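Local structure of Ufm1-specific protease (Caenorhabditis elegans, 5EJJ) at residues E2-D7 against V115-E120; V133-S138 against L237-E242; G377-H382 against L517-H522. The protein acts as a thiol protease that cleaves the peptide bond at the C-terminal glycine of the ubiquitin-like modifier ufm-1, removing it from target proteins. One frame throughout, in Å; residues are numbered along the deposited sequence.

Contact 1 of 3, residues E2-D7 against V115-E120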
loop_
_atom_site.group_PDB
_atom_site.type_symbol
_atom_site.label_atom_id
_atom_site.label_comp_id
_atom_site.label_asym_id
_atom_site.label_seq_id
_atom_site.Cartn_x
_atom_site.Cartn_y
_atom_site.Cartn_z
ATOM N N GLU A 2 -21.101 -15.889 -20.744
ATOM C CA GLU A 2 -19.744 -16.004 -20.236
ATOM C C GLU A 2 -19.744 -15.411 -18.827
ATOM O O GLU A 2 -20.425 -14.420 -18.565
ATOM C CB GLU A 2 -18.787 -15.237 -21.152
ATOM C CG GLU A 2 -19.313 -13.845 -21.512
ATOM C CD GLU A 2 -18.384 -13.051 -22.424
ATOM O OE1 GLU A 2 -18.495 -11.805 -22.441
ATOM O OE2 GLU A 2 -17.554 -13.657 -23.135
ATOM N N LEU A 3 -19.002 -16.017 -17.912
ATOM C CA LEU A 3 -19.010 -15.536 -16.536
ATOM C C LEU A 3 -17.890 -14.556 -16.247
ATOM O O LEU A 3 -16.715 -14.886 -16.374
ATOM C CB LEU A 3 -18.871 -16.689 -15.552
ATOM C CG LEU A 3 -19.960 -17.741 -15.552
ATOM C CD1 LEU A 3 -19.736 -18.651 -14.349
ATOM C CD2 LEU A 3 -21.328 -17.040 -15.549
ATOM N N TRP A 4 -18.271 -13.362 -15.829
ATOM C CA TRP A 4 -17.331 -12.403 -15.309
ATOM C C TRP A 4 -17.490 -12.352 -13.821
ATOM O O TRP A 4 -18.567 -12.602 -13.299
ATOM C CB TRP A 4 -17.590 -11.035 -15.908
ATOM C CG TRP A 4 -17.032 -10.943 -17.261
ATOM C CD1 TRP A 4 -17.578 -11.436 -18.402
ATOM C CD2 TRP A 4 -15.787 -10.356 -17.627
ATOM N NE1 TRP A 4 -16.762 -11.175 -19.468
ATOM C CE2 TRP A 4 -15.651 -10.511 -19.023
ATOM C CE3 TRP A 4 -14.779 -9.694 -16.916
ATOM C CZ2 TRP A 4 -14.544 -10.036 -19.728
ATOM C CZ3 TRP A 4 -13.684 -9.218 -17.616
ATOM C CH2 TRP A 4 -13.577 -9.393 -19.012
ATOM N N PHE A 5 -16.401 -12.039 -13.140
ATOM C CA PHE A 5 -16.405 -11.930 -11.704
ATOM C C PHE A 5 -15.974 -10.542 -11.317
ATOM O O PHE A 5 -15.132 -9.935 -11.974
ATOM C CB PHE A 5 -15.477 -12.976 -11.115
ATOM C CG PHE A 5 -15.900 -14.374 -11.435
ATOM C CD1 PHE A 5 -15.619 -14.933 -12.683
ATOM C CD2 PHE A 5 -16.611 -15.131 -10.500
ATOM C CE1 PHE A 5 -16.033 -16.225 -12.995
ATOM C CE2 PHE A 5 -17.018 -16.418 -10.797
ATOM C CZ PHE A 5 -16.730 -16.969 -12.050
ATOM N N ILE A 6 -16.575 -10.030 -10.254
ATOM C CA ILE A 6 -16.280 -8.689 -9.799
ATOM C C ILE A 6 -16.410 -8.604 -8.278
ATOM O O ILE A 6 -17.149 -9.378 -7.648
ATOM C CB ILE A 6 -17.216 -7.700 -10.488
ATOM C CG1 ILE A 6 -16.789 -6.264 -10.228
ATOM C CG2 ILE A 6 -18.649 -7.963 -10.093
ATOM C CD1 ILE A 6 -17.647 -5.251 -10.971
ATOM N N ASP A 7 -15.654 -7.691 -7.675
ATOM C CA ASP A 7 -15.860 -7.391 -6.272
ATOM C C ASP A 7 -16.714 -6.136 -6.185
ATOM O O ASP A 7 -16.184 -5.012 -6.194
ATOM C CB ASP A 7 -14.526 -7.210 -5.573
ATOM C CG ASP A 7 -14.657 -7.056 -4.062
ATOM O OD1 ASP A 7 -15.676 -6.511 -3.583
ATOM O OD2 ASP A 7 -13.707 -7.470 -3.350
ATOM N N VAL A 115 -26.468 -9.404 -15.797
ATOM C CA VAL A 115 -26.633 -10.863 -15.685
ATOM C C VAL A 115 -25.355 -11.701 -15.817
ATOM O O VAL A 115 -25.248 -12.768 -15.199
ATOM C CB VAL A 115 -27.755 -11.431 -16.625
ATOM C CG1 VAL A 115 -29.013 -10.620 -16.498
ATOM C CG2 VAL A 115 -27.306 -11.457 -18.055
ATOM N N MET A 116 -24.387 -11.246 -16.603
ATOM C CA MET A 116 -23.213 -12.081 -16.775
ATOM C C MET A 116 -22.168 -11.921 -15.666
ATOM O O MET A 116 -21.195 -12.670 -15.618
ATOM C CB MET A 116 -22.614 -11.986 -18.185
ATOM C CG MET A 116 -22.107 -10.632 -18.626
ATOM S SD MET A 116 -21.086 -10.818 -20.121
ATOM C CE MET A 116 -20.984 -9.117 -20.696
ATOM N N PHE A 117 -22.400 -11.000 -14.735
ATOM C CA PHE A 117 -21.461 -10.823 -13.627
ATOM C C PHE A 117 -21.810 -11.580 -12.358
ATOM O O PHE A 117 -22.981 -11.773 -12.055
ATOM C CB PHE A 117 -21.266 -9.346 -13.324
ATOM C CG PHE A 117 -20.506 -8.646 -14.382
ATOM C CD1 PHE A 117 -21.128 -8.299 -15.571
ATOM C CD2 PHE A 117 -19.156 -8.392 -14.227
ATOM C CE1 PHE A 117 -20.429 -7.681 -16.572
ATOM C CE2 PHE A 117 -18.446 -7.766 -15.231
ATOM C CZ PHE A 117 -19.084 -7.412 -16.407
ATOM N N ASN A 118 -20.774 -11.997 -11.628
ATOM C CA ASN A 118 -20.913 -12.650 -10.328
ATOM C C ASN A 118 -20.139 -11.915 -9.269
ATOM O O ASN A 118 -18.965 -11.686 -9.452
ATOM C CB ASN A 118 -20.339 -14.051 -10.373
ATOM C CG ASN A 118 -21.258 -15.039 -11.030
ATOM O OD1 ASN A 118 -21.698 -14.839 -12.168
ATOM N ND2 ASN A 118 -21.553 -16.132 -10.323
ATOM N N ASN A 119 -20.774 -11.572 -8.149
ATOM C CA ASN A 119 -20.052 -10.961 -7.030
ATOM C C ASN A 119 -19.046 -11.882 -6.331
ATOM O O ASN A 119 -19.317 -13.050 -6.101
ATOM C CB ASN A 119 -21.005 -10.410 -5.982
ATOM C CG ASN A 119 -20.260 -9.779 -4.833
ATOM O OD1 ASN A 119 -19.771 -8.661 -4.941
ATOM N ND2 ASN A 119 -20.126 -10.509 -3.745
ATOM N N GLU A 120 -17.892 -11.351 -5.971
ATOM C CA GLU A 120 -16.859 -12.190 -5.415
ATOM C C GLU A 120 -15.882 -11.325 -4.667
ATOM O O GLU A 120 -15.644 -10.187 -5.052
ATOM C CB GLU A 120 -16.157 -12.932 -6.537
ATOM C CG GLU A 120 -14.670 -13.170 -6.344
ATOM C CD GLU A 120 -14.130 -14.207 -7.324
ATOM O OE1 GLU A 120 -14.751 -15.308 -7.377
ATOM O OE2 GLU A 120 -13.117 -13.914 -8.036
HETATM O O HOH W 1 -18.267 -7.567 -3.294
#
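Strands 4-6 and 117-119 form a two-stranded parallel sheet of their own, laid on strand 45-53 and helix 107-113 of the N-terminal MPN domain, and their first shell is a backbone ladder. Trp-4 N donates to Met-116 O at 3.0 Å, nearly straight (170°), Asn-118 N returns the bond to Trp-4 O at 2.8 Å, and Ile-6 N reaches Asn-118 O at 3.0 Å; the last rung, Glu-120 N to Ile-6 O, is weak. Phe-5 turns its own backbone the other way, bonding to Lys-44 and Val-46.

Trp-4, Ile-6 and Phe-117 share one face. Trp-4 CB lies over the Phe-117 ring, 3.8 Å from its centroid, a CH-pi contact. Met-116, extended beyond CG, runs alongside the indole and brings SD to 4.0 Å from Trp-4 CD1, an oblique Met-aromatic contact. Further out, the ring of Phe-93 packs edge-to-face with both aromatics, while Val-46 of strand 45-53 and Phe-110 of helix 107-113 cover Ile-6 and Phe-117. On the other face Phe-5 CD2 rests 3.9 Å from Asn-118 CB, with the Glu-120 carboxylate crossing obliquely.

Beyond the strands, Asp-7 is the N-cap of helix 8-19: OD1 accepts from Ala-10 N, and a water donates both to it and to Asn-119 OD1, which also takes Ala-8 N. Short polar side chains suit this end because they reach the amides of the first helical turn. The chemistry thus divides: apolar and aromatic groups bury one face, while at the helix start the negative charge of Asp-7 would probably interact favourably with the dipole.

Contact 2 of 3, residues V133-S138 against L237-E242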
loop_
_atom_site.group_PDB
_atom_site.type_symbol
_atom_site.label_atom_id
_atom_site.label_comp_id
_atom_site.label_asym_id
_atom_site.label_seq_id
_atom_site.Cartn_x
_atom_site.Cartn_y
_atom_site.Cartn_z
ATOM N N VAL A 133 15.707 -0.090 -13.786
ATOM C CA VAL A 133 15.909 0.083 -15.205
ATOM C C VAL A 133 16.147 1.554 -15.438
ATOM O O VAL A 133 15.508 2.386 -14.797
ATOM C CB VAL A 133 14.671 -0.313 -15.975
ATOM C CG1 VAL A 133 14.924 -0.092 -17.410
ATOM C CG2 VAL A 133 14.323 -1.768 -15.723
ATOM N N GLY A 134 17.078 1.889 -16.322
ATOM C CA GLY A 134 17.347 3.286 -16.612
ATOM C C GLY A 134 17.284 3.541 -18.095
ATOM O O GLY A 134 17.508 2.631 -18.891
ATOM N N TYR A 135 16.966 4.763 -18.485
ATOM C CA TYR A 135 17.067 5.106 -19.899
ATOM C C TYR A 135 17.336 6.583 -20.082
ATOM O O TYR A 135 17.237 7.361 -19.137
ATOM C CB TYR A 135 15.841 4.650 -20.699
ATOM C CG TYR A 135 14.526 4.986 -20.049
ATOM C CD1 TYR A 135 13.945 4.123 -19.128
ATOM C CD2 TYR A 135 13.854 6.162 -20.356
ATOM C CE1 TYR A 135 12.754 4.429 -18.536
ATOM C CE2 TYR A 135 12.649 6.467 -19.768
ATOM C CZ TYR A 135 12.113 5.596 -18.854
ATOM O OH TYR A 135 10.917 5.886 -18.258
ATOM N N GLU A 136 17.707 6.961 -21.294
ATOM C CA GLU A 136 18.036 8.344 -21.572
ATOM C C GLU A 136 17.234 8.882 -22.759
ATOM O O GLU A 136 17.019 8.188 -23.751
ATOM C CB GLU A 136 19.530 8.459 -21.804
ATOM C CG GLU A 136 20.018 9.832 -22.165
ATOM C CD GLU A 136 21.510 9.833 -22.428
ATOM O OE1 GLU A 136 21.972 8.949 -23.201
ATOM O OE2 GLU A 136 22.214 10.696 -21.847
ATOM N N TRP A 137 16.773 10.121 -22.627
ATOM C CA TRP A 137 15.863 10.738 -23.593
ATOM C C TRP A 137 16.354 12.106 -23.974
ATOM O O TRP A 137 16.682 12.911 -23.100
ATOM C CB TRP A 137 14.486 10.925 -22.978
ATOM C CG TRP A 137 13.658 9.748 -23.072
ATOM C CD1 TRP A 137 14.012 8.559 -23.612
ATOM C CD2 TRP A 137 12.308 9.614 -22.620
ATOM N NE1 TRP A 137 12.965 7.675 -23.532
ATOM C CE2 TRP A 137 11.898 8.292 -22.931
ATOM C CE3 TRP A 137 11.406 10.474 -21.991
ATOM C CZ2 TRP A 137 10.609 7.800 -22.642
ATOM C CZ3 TRP A 137 10.115 9.985 -21.706
ATOM C CH2 TRP A 137 9.734 8.654 -22.037
ATOM N N SER A 138 16.380 12.378 -25.274
ATOM C CA SER A 138 16.815 13.676 -25.759
ATOM C C SER A 138 15.658 14.485 -26.321
ATOM O O SER A 138 14.927 14.019 -27.201
ATOM C CB SER A 138 17.916 13.509 -26.790
ATOM O OG SER A 138 19.175 13.516 -26.145
ATOM N N LEU A 237 17.428 13.918 -20.838
ATOM C CA LEU A 237 16.719 13.583 -19.623
ATOM C C LEU A 237 17.094 12.155 -19.229
ATOM O O LEU A 237 17.137 11.265 -20.089
ATOM C CB LEU A 237 15.222 13.727 -19.912
ATOM C CG LEU A 237 14.093 13.255 -19.000
ATOM C CD1 LEU A 237 14.322 13.554 -17.523
ATOM C CD2 LEU A 237 12.823 13.916 -19.503
ATOM N N VAL A 238 17.415 11.938 -17.950
ATOM C CA VAL A 238 17.692 10.571 -17.495
ATOM C C VAL A 238 16.696 10.054 -16.467
ATOM O O VAL A 238 16.375 10.718 -15.500
ATOM C CB VAL A 238 19.119 10.372 -17.010
ATOM C CG1 VAL A 238 19.331 8.940 -16.659
ATOM C CG2 VAL A 238 20.058 10.736 -18.105
ATOM N N THR A 239 16.186 8.860 -16.723
ATOM C CA THR A 239 15.141 8.274 -15.911
ATOM C C THR A 239 15.645 6.937 -15.439
ATOM O O THR A 239 16.054 6.108 -16.269
ATOM C CB THR A 239 13.874 8.027 -16.762
ATOM O OG1 THR A 239 13.588 9.192 -17.554
ATOM C CG2 THR A 239 12.674 7.695 -15.880
ATOM N N ILE A 240 15.668 6.732 -14.122
ATOM C CA ILE A 240 15.890 5.387 -13.596
ATOM C C ILE A 240 14.894 5.111 -12.494
ATOM O O ILE A 240 14.461 6.037 -11.799
ATOM C CB ILE A 240 17.337 5.141 -13.110
ATOM C CG1 ILE A 240 17.439 5.327 -11.622
ATOM C CG2 ILE A 240 18.286 6.101 -13.750
ATOM C CD1 ILE A 240 18.836 5.449 -11.177
ATOM N N GLY A 241 14.505 3.844 -12.359
ATOM C CA GLY A 241 13.553 3.462 -11.335
ATOM C C GLY A 241 13.090 2.020 -11.365
ATOM O O GLY A 241 13.475 1.270 -12.255
ATOM N N GLU A 242 12.271 1.646 -10.376
ATOM C CA GLU A 242 11.703 0.310 -10.257
ATOM C C GLU A 242 10.894 -0.033 -11.480
ATOM O O GLU A 242 10.279 0.839 -12.085
ATOM C CB GLU A 242 10.720 0.253 -9.095
ATOM C CG GLU A 242 11.292 0.457 -7.705
ATOM C CD GLU A 242 10.241 0.242 -6.581
ATOM O OE1 GLU A 242 9.051 0.653 -6.758
ATOM O OE2 GLU A 242 10.614 -0.348 -5.523
#
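Two antiparallel strands, 127-139 and 235-247, pair at the margin of a mixed five-stranded sheet in which 235-247 is outermost within the chain. Three hydrogen-bonded pairs fix the register, among them Tyr-135 with Thr-239, where Thr-239 N meets Tyr-135 O at 3.0 Å and an almost ideal 178°.

The close-packed face carries Val-133, Tyr-135, Trp-137, Leu-237 and Thr-239. Tyr-135 holds CG between its backbone N and carbonyl carbon (chi1 46°), which lays the ring alongside its cross-strand neighbour: Thr-239 CB sits over one face, 3.9 Å from the ring centroid, and Thr-239 CG2 touches the OH at 3.5 Å. A beta-branched threonine suits this place, its compact stem fitting beneath a flat ring. Tyr-135 CE2 lies over the Trp-137 ring, and its OH bonds to Thr-271 OG1 of helix 253-280, which covers this face with helix 144-156. An alanine in place of Tyr-135 would lose the ring and hydroxyl, probably leaving Thr-239 and the Trp-137 ring less well covered and the tie to helix 253-280 weaker.

The reverse face, with Gly-134, Glu-136, Val-238 and Ile-240, is exposed with sparse side-chain contact, although Gly-134 lets the backbones draw close at Ile-240. Charged Glu-136 suits it: it can be hydrated there, and OE2 makes a salt bridge with Arg-236 NE. Glu-136 CG lies 3.8 Å from Leu-237 O and 4.2 Å from Val-238 CG2.

Contact 3 of 3, residues G377-H382 against L517-H522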
loop_
_atom_site.group_PDB
_atom_site.type_symbol
_atom_site.label_atom_id
_atom_site.label_comp_id
_atom_site.label_asym_id
_atom_site.label_seq_id
_atom_site.Cartn_x
_atom_site.Cartn_y
_atom_site.Cartn_z
ATOM N N GLY A 377 -3.644 1.420 9.569
ATOM C CA GLY A 377 -2.651 1.274 8.510
ATOM C C GLY A 377 -1.535 0.290 8.833
ATOM O O GLY A 377 -1.719 -0.606 9.654
ATOM N N PRO A 378 -0.370 0.434 8.178
ATOM C CA PRO A 378 0.848 -0.340 8.500
ATOM C C PRO A 378 1.781 0.335 9.543
ATOM O O PRO A 378 1.686 1.542 9.758
ATOM C CB PRO A 378 1.564 -0.410 7.146
ATOM C CG PRO A 378 1.262 0.904 6.549
ATOM C CD PRO A 378 -0.198 1.202 6.932
ATOM N N TYR A 379 2.680 -0.448 10.140
ATOM C CA TYR A 379 3.625 0.017 11.161
ATOM C C TYR A 379 4.806 -0.959 11.145
ATOM O O TYR A 379 4.721 -2.008 10.510
ATOM C CB TYR A 379 2.965 -0.025 12.549
ATOM C CG TYR A 379 2.476 -1.415 12.872
ATOM C CD1 TYR A 379 3.299 -2.332 13.503
ATOM C CD2 TYR A 379 1.215 -1.830 12.479
ATOM C CE1 TYR A 379 2.876 -3.610 13.755
ATOM C CE2 TYR A 379 0.772 -3.113 12.728
ATOM C CZ TYR A 379 1.607 -4.007 13.366
ATOM O OH TYR A 379 1.171 -5.294 13.612
ATOM N N ASN A 380 5.888 -0.643 11.858
ATOM C CA ASN A 380 6.969 -1.620 12.080
ATOM C C ASN A 380 7.023 -2.127 13.520
ATOM O O ASN A 380 6.444 -1.530 14.424
ATOM C CB ASN A 380 8.346 -1.065 11.703
ATOM C CG ASN A 380 8.562 -0.988 10.205
ATOM O OD1 ASN A 380 8.240 -1.928 9.468
ATOM N ND2 ASN A 380 9.105 0.145 9.742
ATOM N N TYR A 381 7.741 -3.226 13.726
ATOM C CA TYR A 381 7.886 -3.826 15.045
ATOM C C TYR A 381 9.253 -3.491 15.620
ATOM O O TYR A 381 10.254 -4.071 15.209
ATOM C CB TYR A 381 7.742 -5.341 14.932
ATOM C CG TYR A 381 7.802 -6.093 16.243
ATOM C CD1 TYR A 381 7.614 -5.440 17.457
ATOM C CD2 TYR A 381 8.050 -7.460 16.266
ATOM C CE1 TYR A 381 7.677 -6.122 18.651
ATOM C CE2 TYR A 381 8.108 -8.151 17.452
ATOM C CZ TYR A 381 7.922 -7.480 18.644
ATOM O OH TYR A 381 7.981 -8.171 19.834
ATOM N N HIS A 382 9.295 -2.559 16.570
ATOM C CA HIS A 382 10.525 -2.269 17.301
ATOM C C HIS A 382 10.508 -2.958 18.663
ATOM O O HIS A 382 9.442 -3.197 19.239
ATOM C CB HIS A 382 10.707 -0.768 17.495
ATOM C CG HIS A 382 10.627 0.020 16.228
ATOM N ND1 HIS A 382 11.696 0.735 15.728
ATOM C CD2 HIS A 382 9.603 0.220 15.365
ATOM C CE1 HIS A 382 11.333 1.345 14.615
ATOM N NE2 HIS A 382 10.068 1.045 14.368
ATOM N N LEU A 517 -5.116 -7.604 21.218
ATOM C CA LEU A 517 -3.984 -7.887 20.332
ATOM C C LEU A 517 -2.736 -7.124 20.775
ATOM O O LEU A 517 -2.656 -5.902 20.649
ATOM C CB LEU A 517 -4.325 -7.596 18.866
ATOM C CG LEU A 517 -3.214 -7.894 17.846
ATOM C CD1 LEU A 517 -2.551 -9.243 18.076
ATOM C CD2 LEU A 517 -3.762 -7.822 16.439
ATOM N N VAL A 518 -1.759 -7.861 21.294
ATOM C CA VAL A 518 -0.613 -7.244 21.943
ATOM C C VAL A 518 0.707 -7.508 21.244
ATOM O O VAL A 518 1.092 -8.657 21.005
ATOM C CB VAL A 518 -0.483 -7.693 23.408
ATOM C CG1 VAL A 518 0.663 -6.947 24.076
ATOM C CG2 VAL A 518 -1.795 -7.470 24.149
ATOM N N LEU A 519 1.389 -6.416 20.928
ATOM C CA LEU A 519 2.741 -6.461 20.413
ATOM C C LEU A 519 3.678 -6.089 21.569
ATOM O O LEU A 519 3.655 -4.956 22.074
ATOM C CB LEU A 519 2.882 -5.508 19.222
ATOM C CG LEU A 519 4.184 -5.539 18.423
ATOM C CD1 LEU A 519 4.382 -6.869 17.722
ATOM C CD2 LEU A 519 4.219 -4.397 17.429
ATOM N N ASP A 520 4.486 -7.069 21.981
ATOM C CA ASP A 520 5.324 -7.006 23.184
ATOM C C ASP A 520 6.726 -6.493 22.883
ATOM O O ASP A 520 7.512 -7.176 22.236
ATOM C CB ASP A 520 5.412 -8.403 23.815
ATOM C CG ASP A 520 6.082 -8.399 25.180
ATOM O OD1 ASP A 520 7.234 -7.924 25.286
ATOM O OD2 ASP A 520 5.450 -8.882 26.150
ATOM N N PRO A 521 7.052 -5.298 23.392
ATOM C CA PRO A 521 8.293 -4.579 23.073
ATOM C C PRO A 521 9.548 -5.251 23.589
ATOM O O PRO A 521 10.643 -4.815 23.233
ATOM C CB PRO A 521 8.111 -3.229 23.776
ATOM C CG PRO A 521 6.630 -3.105 23.992
ATOM C CD PRO A 521 6.158 -4.502 24.246
ATOM N N HIS A 522 9.394 -6.282 24.415
ATOM C CA HIS A 522 10.540 -6.959 25.020
ATOM C C HIS A 522 11.060 -8.066 24.103
ATOM O O HIS A 522 10.450 -9.143 23.983
ATOM C CB HIS A 522 10.185 -7.502 26.409
ATOM C CG HIS A 522 9.408 -6.538 27.256
ATOM N ND1 HIS A 522 8.029 -6.524 27.293
ATOM C CD2 HIS A 522 9.814 -5.551 28.093
ATOM C CE1 HIS A 522 7.621 -5.575 28.117
ATOM N NE2 HIS A 522 8.684 -4.969 28.615
#
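The buried meeting of loop 377-382 with the end of strand 514-519 lies in the catalytic domain of a C78 peptidase, a clan CA cysteine protease, and carries the Asp-Pro-His sequence of its active site. Asp-520 and His-522 are probably active-site residues, acting with Cys-396, the inferred active-site cysteine at the start of helix 396-409.

Tyr-381 joins the two segments. From CB its chain leaves with CG anti to the backbone N (chi1 -177°), which sends the ring across under Leu-519. Tyr-381 CG comes first, 3.8 Å from Leu-519 CD1. On the near side of the ring, Tyr-381 CD1 lies 3.6 Å from Leu-519 CD2 and Tyr-381 CE1 3.5 Å from Leu-519 CG; Tyr-381 CD2 and CE2 have Leu-519 CD1 as their neighbour. That methyl stands over the ring centre, 12° off the normal, a CH-pi contact that sets one leucine methyl over the middle of the face. Tyr-381 CZ is near both Leu-519 CD1 and Asp-520 O. At the tip, Tyr-381 OH donates to Asp-520 O at 2.6 Å, approaching from 34° above the carbonyl plane. Tyrosine suits the place because it offers an apolar face to the leucine and a donor to a buried backbone carbonyl.

Leu-519 CD2 also meets Tyr-379 tip to tip, at 4.0 Å from CE1, while the Tyr-379 hydroxyl pairs with His-360. The tyrosine bond grips the main chain at Asp-520, so it is consistent with a second-shell role in placing the carboxylate. OD1 of Asp-520 takes two bonds from His-522: its anti lone pair receives the backbone N, closing an Asx turn, and His-522 ND1 donates from above the carboxylate plane, 2.6 Å from Asp-520 OD1, which itself lies close to the imidazole plane.

The three contacts share no strand or helix and lie far apart, with centres about 38 to 40 Å from one another; in sequence, strand 117-119 of contact 1 is followed by strand 127-139 of contact 2. Contacts 1 and 2 are partly buried strand pairs, one parallel and one antiparallel, in which backbone bonds set the register and an aromatic face turns inward. In contact 3 every touching residue is buried and no backbone ladder joins the segments: a side-chain hydroxyl and a leucine methyl do so. Polar groups cap a helix in contact 1; in contact 2 charged Glu-136 lies on the exposed face while a tyrosine hydroxyl bonds inward; in contact 3 they include two probable active-site residues.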